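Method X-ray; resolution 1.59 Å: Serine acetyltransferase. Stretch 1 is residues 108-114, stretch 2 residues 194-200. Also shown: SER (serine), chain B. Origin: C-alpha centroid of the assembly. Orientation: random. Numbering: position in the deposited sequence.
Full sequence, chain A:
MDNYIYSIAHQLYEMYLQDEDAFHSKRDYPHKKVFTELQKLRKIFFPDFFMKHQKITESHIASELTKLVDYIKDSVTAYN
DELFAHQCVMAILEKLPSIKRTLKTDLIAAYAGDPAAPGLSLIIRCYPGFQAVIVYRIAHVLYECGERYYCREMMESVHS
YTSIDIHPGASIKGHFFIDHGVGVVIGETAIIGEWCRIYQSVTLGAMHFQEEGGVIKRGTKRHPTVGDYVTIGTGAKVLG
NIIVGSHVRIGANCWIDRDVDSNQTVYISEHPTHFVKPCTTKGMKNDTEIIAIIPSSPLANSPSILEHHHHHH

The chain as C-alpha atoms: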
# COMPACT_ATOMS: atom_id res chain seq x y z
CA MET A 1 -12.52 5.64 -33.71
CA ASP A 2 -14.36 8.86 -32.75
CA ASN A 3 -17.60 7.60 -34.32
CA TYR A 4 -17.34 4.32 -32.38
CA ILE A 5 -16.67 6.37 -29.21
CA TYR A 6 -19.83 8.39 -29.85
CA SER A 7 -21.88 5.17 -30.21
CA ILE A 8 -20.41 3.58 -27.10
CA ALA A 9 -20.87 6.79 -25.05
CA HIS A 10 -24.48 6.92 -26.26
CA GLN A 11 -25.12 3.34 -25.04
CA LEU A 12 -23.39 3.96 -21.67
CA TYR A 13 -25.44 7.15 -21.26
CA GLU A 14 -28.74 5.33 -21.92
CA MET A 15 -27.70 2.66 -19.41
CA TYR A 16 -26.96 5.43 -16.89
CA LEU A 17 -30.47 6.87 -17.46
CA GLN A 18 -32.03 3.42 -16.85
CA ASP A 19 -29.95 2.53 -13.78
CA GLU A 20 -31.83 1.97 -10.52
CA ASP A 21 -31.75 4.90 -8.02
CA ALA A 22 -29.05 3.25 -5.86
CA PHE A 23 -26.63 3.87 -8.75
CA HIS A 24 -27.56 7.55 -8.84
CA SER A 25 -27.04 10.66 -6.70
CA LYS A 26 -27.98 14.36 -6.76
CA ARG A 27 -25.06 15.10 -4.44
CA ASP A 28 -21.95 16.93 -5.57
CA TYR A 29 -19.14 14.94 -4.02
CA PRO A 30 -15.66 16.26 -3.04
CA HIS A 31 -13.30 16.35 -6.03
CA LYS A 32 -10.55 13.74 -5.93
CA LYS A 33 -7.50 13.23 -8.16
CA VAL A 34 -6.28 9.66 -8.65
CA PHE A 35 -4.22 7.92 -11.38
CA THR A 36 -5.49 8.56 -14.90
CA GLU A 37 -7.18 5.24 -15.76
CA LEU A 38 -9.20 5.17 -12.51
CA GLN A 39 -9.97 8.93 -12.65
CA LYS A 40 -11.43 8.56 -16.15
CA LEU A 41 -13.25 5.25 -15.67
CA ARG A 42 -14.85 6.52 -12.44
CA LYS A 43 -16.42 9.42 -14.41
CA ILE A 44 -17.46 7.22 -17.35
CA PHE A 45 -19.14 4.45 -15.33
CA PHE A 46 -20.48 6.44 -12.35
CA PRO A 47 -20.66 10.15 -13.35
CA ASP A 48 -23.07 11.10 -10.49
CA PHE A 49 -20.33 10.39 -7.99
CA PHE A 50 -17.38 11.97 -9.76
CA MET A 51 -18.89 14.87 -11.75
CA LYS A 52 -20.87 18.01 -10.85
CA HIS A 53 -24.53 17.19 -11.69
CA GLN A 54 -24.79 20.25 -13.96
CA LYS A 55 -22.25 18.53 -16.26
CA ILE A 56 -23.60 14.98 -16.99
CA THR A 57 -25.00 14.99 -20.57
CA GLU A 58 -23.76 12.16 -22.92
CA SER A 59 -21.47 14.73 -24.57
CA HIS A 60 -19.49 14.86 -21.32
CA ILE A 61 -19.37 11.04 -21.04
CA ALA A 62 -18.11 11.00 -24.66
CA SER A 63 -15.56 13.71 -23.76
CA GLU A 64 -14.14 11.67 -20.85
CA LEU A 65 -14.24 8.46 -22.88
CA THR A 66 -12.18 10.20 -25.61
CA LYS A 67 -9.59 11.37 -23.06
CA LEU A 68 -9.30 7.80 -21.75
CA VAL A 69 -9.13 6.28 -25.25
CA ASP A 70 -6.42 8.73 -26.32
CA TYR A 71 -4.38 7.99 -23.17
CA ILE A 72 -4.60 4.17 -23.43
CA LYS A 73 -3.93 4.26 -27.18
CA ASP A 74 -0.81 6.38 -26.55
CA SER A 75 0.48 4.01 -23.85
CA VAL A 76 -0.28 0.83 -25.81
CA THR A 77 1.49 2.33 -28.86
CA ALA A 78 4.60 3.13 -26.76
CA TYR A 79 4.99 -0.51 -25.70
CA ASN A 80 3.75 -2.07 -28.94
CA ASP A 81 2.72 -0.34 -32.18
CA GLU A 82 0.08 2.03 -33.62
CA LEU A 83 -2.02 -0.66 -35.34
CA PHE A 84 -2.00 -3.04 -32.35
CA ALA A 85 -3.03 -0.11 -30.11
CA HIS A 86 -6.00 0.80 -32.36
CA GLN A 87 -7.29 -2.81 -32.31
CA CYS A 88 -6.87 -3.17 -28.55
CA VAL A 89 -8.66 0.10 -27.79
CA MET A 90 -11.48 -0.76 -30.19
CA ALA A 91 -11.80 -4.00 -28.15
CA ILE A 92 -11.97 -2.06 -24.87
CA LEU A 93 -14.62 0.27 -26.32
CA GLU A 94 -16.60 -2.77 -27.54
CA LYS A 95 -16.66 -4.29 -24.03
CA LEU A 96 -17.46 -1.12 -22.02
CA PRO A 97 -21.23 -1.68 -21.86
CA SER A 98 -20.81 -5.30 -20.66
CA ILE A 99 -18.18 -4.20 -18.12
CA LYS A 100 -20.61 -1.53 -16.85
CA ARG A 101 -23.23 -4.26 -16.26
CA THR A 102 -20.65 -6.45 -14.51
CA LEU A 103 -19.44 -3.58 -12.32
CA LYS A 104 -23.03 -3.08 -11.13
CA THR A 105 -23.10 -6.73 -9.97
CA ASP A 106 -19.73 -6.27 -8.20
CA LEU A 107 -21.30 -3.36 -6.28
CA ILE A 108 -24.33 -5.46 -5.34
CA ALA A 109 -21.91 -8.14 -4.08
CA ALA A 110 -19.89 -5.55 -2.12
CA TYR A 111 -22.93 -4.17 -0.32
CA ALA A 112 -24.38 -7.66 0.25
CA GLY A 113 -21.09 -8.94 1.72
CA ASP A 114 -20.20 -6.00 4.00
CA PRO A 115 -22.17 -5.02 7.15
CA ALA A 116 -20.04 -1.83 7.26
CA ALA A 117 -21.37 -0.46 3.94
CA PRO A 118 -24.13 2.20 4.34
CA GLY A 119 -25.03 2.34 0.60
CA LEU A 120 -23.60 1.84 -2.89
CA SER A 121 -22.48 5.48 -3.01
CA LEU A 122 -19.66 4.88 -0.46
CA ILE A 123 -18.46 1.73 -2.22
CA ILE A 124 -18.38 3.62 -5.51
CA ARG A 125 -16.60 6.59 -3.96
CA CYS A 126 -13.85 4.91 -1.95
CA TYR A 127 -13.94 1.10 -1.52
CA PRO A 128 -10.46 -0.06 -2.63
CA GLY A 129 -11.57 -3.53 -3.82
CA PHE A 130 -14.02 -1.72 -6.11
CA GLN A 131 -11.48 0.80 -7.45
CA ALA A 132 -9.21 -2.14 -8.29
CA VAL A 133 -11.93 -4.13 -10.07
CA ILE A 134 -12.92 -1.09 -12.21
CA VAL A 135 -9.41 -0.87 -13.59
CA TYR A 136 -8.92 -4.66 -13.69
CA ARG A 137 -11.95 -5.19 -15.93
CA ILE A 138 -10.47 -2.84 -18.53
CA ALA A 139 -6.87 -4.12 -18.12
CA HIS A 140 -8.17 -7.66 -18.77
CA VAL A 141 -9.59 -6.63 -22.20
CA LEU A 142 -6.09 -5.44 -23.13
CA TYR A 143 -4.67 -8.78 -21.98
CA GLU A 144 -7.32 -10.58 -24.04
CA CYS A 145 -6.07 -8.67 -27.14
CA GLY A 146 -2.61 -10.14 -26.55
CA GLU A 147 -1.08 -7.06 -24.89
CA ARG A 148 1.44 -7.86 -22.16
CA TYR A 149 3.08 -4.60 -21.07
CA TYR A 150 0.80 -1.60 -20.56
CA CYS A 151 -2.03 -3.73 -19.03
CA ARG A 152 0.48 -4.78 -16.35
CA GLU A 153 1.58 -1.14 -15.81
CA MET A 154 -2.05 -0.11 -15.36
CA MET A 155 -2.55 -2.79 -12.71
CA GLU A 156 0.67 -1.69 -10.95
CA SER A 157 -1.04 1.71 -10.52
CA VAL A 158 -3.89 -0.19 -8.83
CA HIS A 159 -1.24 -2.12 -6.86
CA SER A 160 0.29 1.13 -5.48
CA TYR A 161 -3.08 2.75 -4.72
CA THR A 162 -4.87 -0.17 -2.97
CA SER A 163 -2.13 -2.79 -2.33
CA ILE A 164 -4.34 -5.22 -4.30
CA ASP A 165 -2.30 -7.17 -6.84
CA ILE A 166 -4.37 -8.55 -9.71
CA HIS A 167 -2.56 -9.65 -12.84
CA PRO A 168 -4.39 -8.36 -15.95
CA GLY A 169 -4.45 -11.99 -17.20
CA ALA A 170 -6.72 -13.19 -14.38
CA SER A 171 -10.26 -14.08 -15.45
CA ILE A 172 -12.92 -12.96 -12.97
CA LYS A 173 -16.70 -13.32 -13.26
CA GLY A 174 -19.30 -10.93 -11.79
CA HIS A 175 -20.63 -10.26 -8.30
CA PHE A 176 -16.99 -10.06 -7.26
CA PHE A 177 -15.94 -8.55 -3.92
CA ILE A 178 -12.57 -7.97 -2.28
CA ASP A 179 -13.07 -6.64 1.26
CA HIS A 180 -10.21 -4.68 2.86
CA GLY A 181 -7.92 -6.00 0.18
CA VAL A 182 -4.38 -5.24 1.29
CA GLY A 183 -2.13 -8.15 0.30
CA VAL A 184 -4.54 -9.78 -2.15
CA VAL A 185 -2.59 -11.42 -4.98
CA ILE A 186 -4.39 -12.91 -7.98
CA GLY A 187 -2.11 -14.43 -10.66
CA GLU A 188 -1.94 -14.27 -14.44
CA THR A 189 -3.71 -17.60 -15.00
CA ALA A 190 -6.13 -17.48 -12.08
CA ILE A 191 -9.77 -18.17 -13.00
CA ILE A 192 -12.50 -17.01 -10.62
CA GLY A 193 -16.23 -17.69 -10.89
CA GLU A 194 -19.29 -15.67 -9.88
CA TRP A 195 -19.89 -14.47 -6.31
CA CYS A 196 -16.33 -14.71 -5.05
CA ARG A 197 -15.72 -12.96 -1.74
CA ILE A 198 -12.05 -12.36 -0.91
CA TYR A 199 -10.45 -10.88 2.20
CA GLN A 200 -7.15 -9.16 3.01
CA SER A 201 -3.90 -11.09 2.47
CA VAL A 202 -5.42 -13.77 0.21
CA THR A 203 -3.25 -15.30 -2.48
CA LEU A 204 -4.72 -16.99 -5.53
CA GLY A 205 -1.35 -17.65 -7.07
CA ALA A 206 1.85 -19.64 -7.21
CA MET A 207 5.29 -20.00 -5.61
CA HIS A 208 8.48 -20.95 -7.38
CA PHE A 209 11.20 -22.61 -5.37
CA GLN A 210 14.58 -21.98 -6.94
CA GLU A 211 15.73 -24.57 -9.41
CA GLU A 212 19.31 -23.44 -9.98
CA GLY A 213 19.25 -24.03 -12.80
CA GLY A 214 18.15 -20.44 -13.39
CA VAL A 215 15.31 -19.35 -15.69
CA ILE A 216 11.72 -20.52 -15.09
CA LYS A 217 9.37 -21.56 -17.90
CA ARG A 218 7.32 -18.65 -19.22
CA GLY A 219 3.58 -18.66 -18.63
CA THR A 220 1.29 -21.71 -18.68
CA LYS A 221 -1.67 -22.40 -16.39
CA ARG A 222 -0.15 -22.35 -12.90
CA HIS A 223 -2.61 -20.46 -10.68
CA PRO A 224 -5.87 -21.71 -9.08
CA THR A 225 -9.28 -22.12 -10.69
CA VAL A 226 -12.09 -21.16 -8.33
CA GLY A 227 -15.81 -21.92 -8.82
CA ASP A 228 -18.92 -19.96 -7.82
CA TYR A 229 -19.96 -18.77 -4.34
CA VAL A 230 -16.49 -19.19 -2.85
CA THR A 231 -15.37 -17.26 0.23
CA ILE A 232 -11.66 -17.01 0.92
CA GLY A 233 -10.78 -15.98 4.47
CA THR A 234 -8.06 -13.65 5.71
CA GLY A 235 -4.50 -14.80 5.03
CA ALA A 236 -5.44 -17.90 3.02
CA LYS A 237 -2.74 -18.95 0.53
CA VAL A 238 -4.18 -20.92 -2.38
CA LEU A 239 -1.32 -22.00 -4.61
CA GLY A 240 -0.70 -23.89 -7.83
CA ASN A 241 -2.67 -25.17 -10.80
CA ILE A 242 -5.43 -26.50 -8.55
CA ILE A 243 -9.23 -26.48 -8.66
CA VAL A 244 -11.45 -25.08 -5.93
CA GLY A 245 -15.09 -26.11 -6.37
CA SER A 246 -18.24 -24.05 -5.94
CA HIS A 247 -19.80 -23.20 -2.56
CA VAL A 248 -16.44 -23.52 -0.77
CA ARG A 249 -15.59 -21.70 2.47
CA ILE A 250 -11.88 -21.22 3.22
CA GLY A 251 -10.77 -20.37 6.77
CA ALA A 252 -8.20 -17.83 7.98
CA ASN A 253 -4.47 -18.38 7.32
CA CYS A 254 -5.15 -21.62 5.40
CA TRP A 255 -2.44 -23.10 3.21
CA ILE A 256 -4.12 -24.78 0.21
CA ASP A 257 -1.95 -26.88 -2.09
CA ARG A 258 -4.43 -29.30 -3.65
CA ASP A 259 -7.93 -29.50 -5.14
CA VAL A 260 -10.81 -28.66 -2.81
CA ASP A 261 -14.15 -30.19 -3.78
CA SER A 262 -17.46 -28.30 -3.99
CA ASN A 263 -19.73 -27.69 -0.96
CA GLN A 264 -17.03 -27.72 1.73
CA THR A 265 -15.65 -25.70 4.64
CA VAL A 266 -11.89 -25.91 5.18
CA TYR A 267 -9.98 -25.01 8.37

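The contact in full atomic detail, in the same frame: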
# COMPACT_ATOMS: atom_id res chain seq x y z
N ILE A 108 -23.31 -4.67 -6.04
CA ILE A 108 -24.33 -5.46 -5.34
C ILE A 108 -23.67 -6.46 -4.38
O ILE A 108 -24.06 -6.55 -3.21
CB ILE A 108 -25.25 -6.19 -6.33
CG1 ILE A 108 -26.06 -5.16 -7.12
CG2 ILE A 108 -26.17 -7.17 -5.60
CD1 ILE A 108 -26.72 -5.68 -8.38
N ALA A 109 -22.65 -7.17 -4.87
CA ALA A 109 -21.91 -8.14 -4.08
C ALA A 109 -21.18 -7.48 -2.91
O ALA A 109 -21.15 -8.02 -1.80
CB ALA A 109 -20.91 -8.89 -4.96
N ALA A 110 -20.60 -6.31 -3.16
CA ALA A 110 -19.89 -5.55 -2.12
C ALA A 110 -20.85 -5.17 -0.99
O ALA A 110 -20.56 -5.42 0.18
CB ALA A 110 -19.24 -4.31 -2.71
N TYR A 111 -21.98 -4.57 -1.34
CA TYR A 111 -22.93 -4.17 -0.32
C TYR A 111 -23.49 -5.39 0.42
O TYR A 111 -23.58 -5.38 1.66
CB TYR A 111 -24.05 -3.32 -0.92
CG TYR A 111 -25.04 -2.83 0.11
CD1 TYR A 111 -24.82 -1.63 0.80
CD2 TYR A 111 -26.18 -3.57 0.41
CE1 TYR A 111 -25.74 -1.18 1.76
CE2 TYR A 111 -27.09 -3.12 1.36
CZ TYR A 111 -26.87 -1.94 2.04
OH TYR A 111 -27.79 -1.53 2.98
N ALA A 112 -23.82 -6.44 -0.33
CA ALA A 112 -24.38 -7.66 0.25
C ALA A 112 -23.43 -8.40 1.18
O ALA A 112 -23.87 -9.11 2.09
CB ALA A 112 -24.89 -8.58 -0.84
N GLY A 113 -22.12 -8.23 0.95
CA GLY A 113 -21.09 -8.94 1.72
C GLY A 113 -20.43 -8.15 2.85
O GLY A 113 -19.55 -8.68 3.54
N ASP A 114 -20.85 -6.89 3.04
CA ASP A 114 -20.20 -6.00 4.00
C ASP A 114 -21.17 -5.24 4.93
O ASP A 114 -21.77 -4.24 4.52
CB ASP A 114 -19.30 -4.99 3.28
CG ASP A 114 -18.47 -4.15 4.25
OD1 ASP A 114 -18.39 -4.50 5.45
OD2 ASP A 114 -17.89 -3.12 3.81
N GLU A 194 -18.35 -16.67 -10.37
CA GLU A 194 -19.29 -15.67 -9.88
C GLU A 194 -19.34 -15.69 -8.35
O GLU A 194 -19.08 -16.72 -7.73
CB GLU A 194 -20.69 -15.98 -10.44
CG GLU A 194 -21.67 -14.81 -10.46
CD GLU A 194 -21.49 -13.90 -11.67
OE1 GLU A 194 -22.08 -12.80 -11.67
OE2 GLU A 194 -20.75 -14.27 -12.61
N TRP A 195 -19.68 -14.55 -7.75
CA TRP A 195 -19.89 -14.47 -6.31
C TRP A 195 -18.70 -14.93 -5.48
O TRP A 195 -18.84 -15.73 -4.55
CB TRP A 195 -21.17 -15.22 -5.90
CG TRP A 195 -22.40 -14.41 -6.07
CD1 TRP A 195 -23.35 -14.56 -7.04
CD2 TRP A 195 -22.83 -13.33 -5.24
NE1 TRP A 195 -24.35 -13.64 -6.86
CE2 TRP A 195 -24.05 -12.87 -5.77
CE3 TRP A 195 -22.29 -12.71 -4.11
CZ2 TRP A 195 -24.75 -11.80 -5.20
CZ3 TRP A 195 -22.99 -11.64 -3.54
CH2 TRP A 195 -24.21 -11.20 -4.09
N CYS A 196 -17.52 -14.43 -5.83
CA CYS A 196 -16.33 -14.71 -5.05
C CYS A 196 -16.14 -13.57 -4.06
O CYS A 196 -16.18 -12.39 -4.44
CB CYS A 196 -15.10 -14.88 -5.93
SG CYS A 196 -13.66 -15.49 -5.04
N ARG A 197 -15.97 -13.93 -2.80
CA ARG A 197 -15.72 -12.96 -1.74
C ARG A 197 -14.33 -13.21 -1.17
O ARG A 197 -14.06 -14.29 -0.66
CB ARG A 197 -16.78 -13.10 -0.63
CG ARG A 197 -16.73 -12.01 0.42
CD ARG A 197 -17.86 -12.20 1.42
NE ARG A 197 -19.17 -12.09 0.78
CZ ARG A 197 -20.33 -12.41 1.34
NH1 ARG A 197 -20.37 -12.90 2.58
NH2 ARG A 197 -21.46 -12.26 0.66
N ILE A 198 -13.47 -12.21 -1.28
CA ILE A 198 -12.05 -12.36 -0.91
C ILE A 198 -11.65 -11.31 0.11
O ILE A 198 -11.94 -10.13 -0.05
CB ILE A 198 -11.13 -12.27 -2.16
CG1 ILE A 198 -11.39 -13.44 -3.11
CG2 ILE A 198 -9.65 -12.19 -1.77
CD1 ILE A 198 -10.56 -13.42 -4.40
N TYR A 199 -10.94 -11.75 1.15
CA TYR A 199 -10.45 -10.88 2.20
C TYR A 199 -8.96 -10.52 2.06
O TYR A 199 -8.24 -11.03 1.18
CB TYR A 199 -10.75 -11.48 3.57
CG TYR A 199 -12.21 -11.42 3.89
CD1 TYR A 199 -12.76 -10.30 4.51
CD2 TYR A 199 -13.07 -12.47 3.51
CE1 TYR A 199 -14.12 -10.23 4.78
CE2 TYR A 199 -14.44 -12.41 3.78
CZ TYR A 199 -14.95 -11.29 4.42
OH TYR A 199 -16.30 -11.21 4.68
N GLN A 200 -8.53 -9.64 2.95
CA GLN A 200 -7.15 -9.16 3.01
C GLN A 200 -6.17 -10.33 3.03
O GLN A 200 -6.49 -11.40 3.57
CB GLN A 200 -6.95 -8.24 4.23
CG GLN A 200 -7.24 -8.87 5.61
CD GLN A 200 -8.70 -8.77 6.05
OE1 GLN A 200 -9.61 -8.75 5.24
NE2 GLN A 200 -8.92 -8.73 7.37
N SER B . -15.99 -5.42 6.45
CA SER B . -16.47 -6.57 7.27
C SER B . -17.25 -6.08 8.48
O SER B . -17.35 -4.88 8.72
CB SER B . -15.29 -7.43 7.72
OG SER B . -14.43 -6.72 8.60
OXT SER B . -17.79 -6.87 9.24
O HOH W 1 -19.90 -10.53 -1.63
O HOH W 2 -17.04 -8.73 4.66

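No direct hydrogen bond joins the two stretches; their polar link runs through two waters, each bridging a main-chain carbonyl of stretch 1 to a side chain of stretch 2. Water 1 donates to Ala-109 O (2.8 Å) and accepts from Arg-197 NE (3.0 Å). Water 2 donates to Gly-113 O (2.7 Å) and accepts from Tyr-199 OH (2.6 Å), spanning the 4.3 Å between Gly-113 O and Tyr-199 OH. The buried surface is small, 228 Å² summed over both sides; its apolar side-chain contacts are those of Trp-195 with two alanines. Trp-195 leaves its backbone sideways, but its indole comes nearer the helix: CZ3 lies 3.7 Å from both CA and CB of Ala-109, and CH2 lies 4.2 Å from Ala-112 CB, which sits at the ring edge. At Ala-109 the small side chain leaves the CA within reach of the ring, whereas Ala-112 meets it with its methyl. The CA-to-CB bond of Arg-197 points toward stretch 1; the side chain is extended through chi1 and chi2 (both t) and turns at chi3 (m), and lays one guanidinium face over Gly-113, with NH2 3.5 Å from Gly-113 CA. Glycine suits this place, since an ideal CB would stand 2.8 Å from Arg-197 NE, a clash. Beside this contact, Asp-114 OD1 accepts a 2.8 Å hydrogen bond from N of the bound serine, whose CB lies at the edge of the Tyr-199 ring.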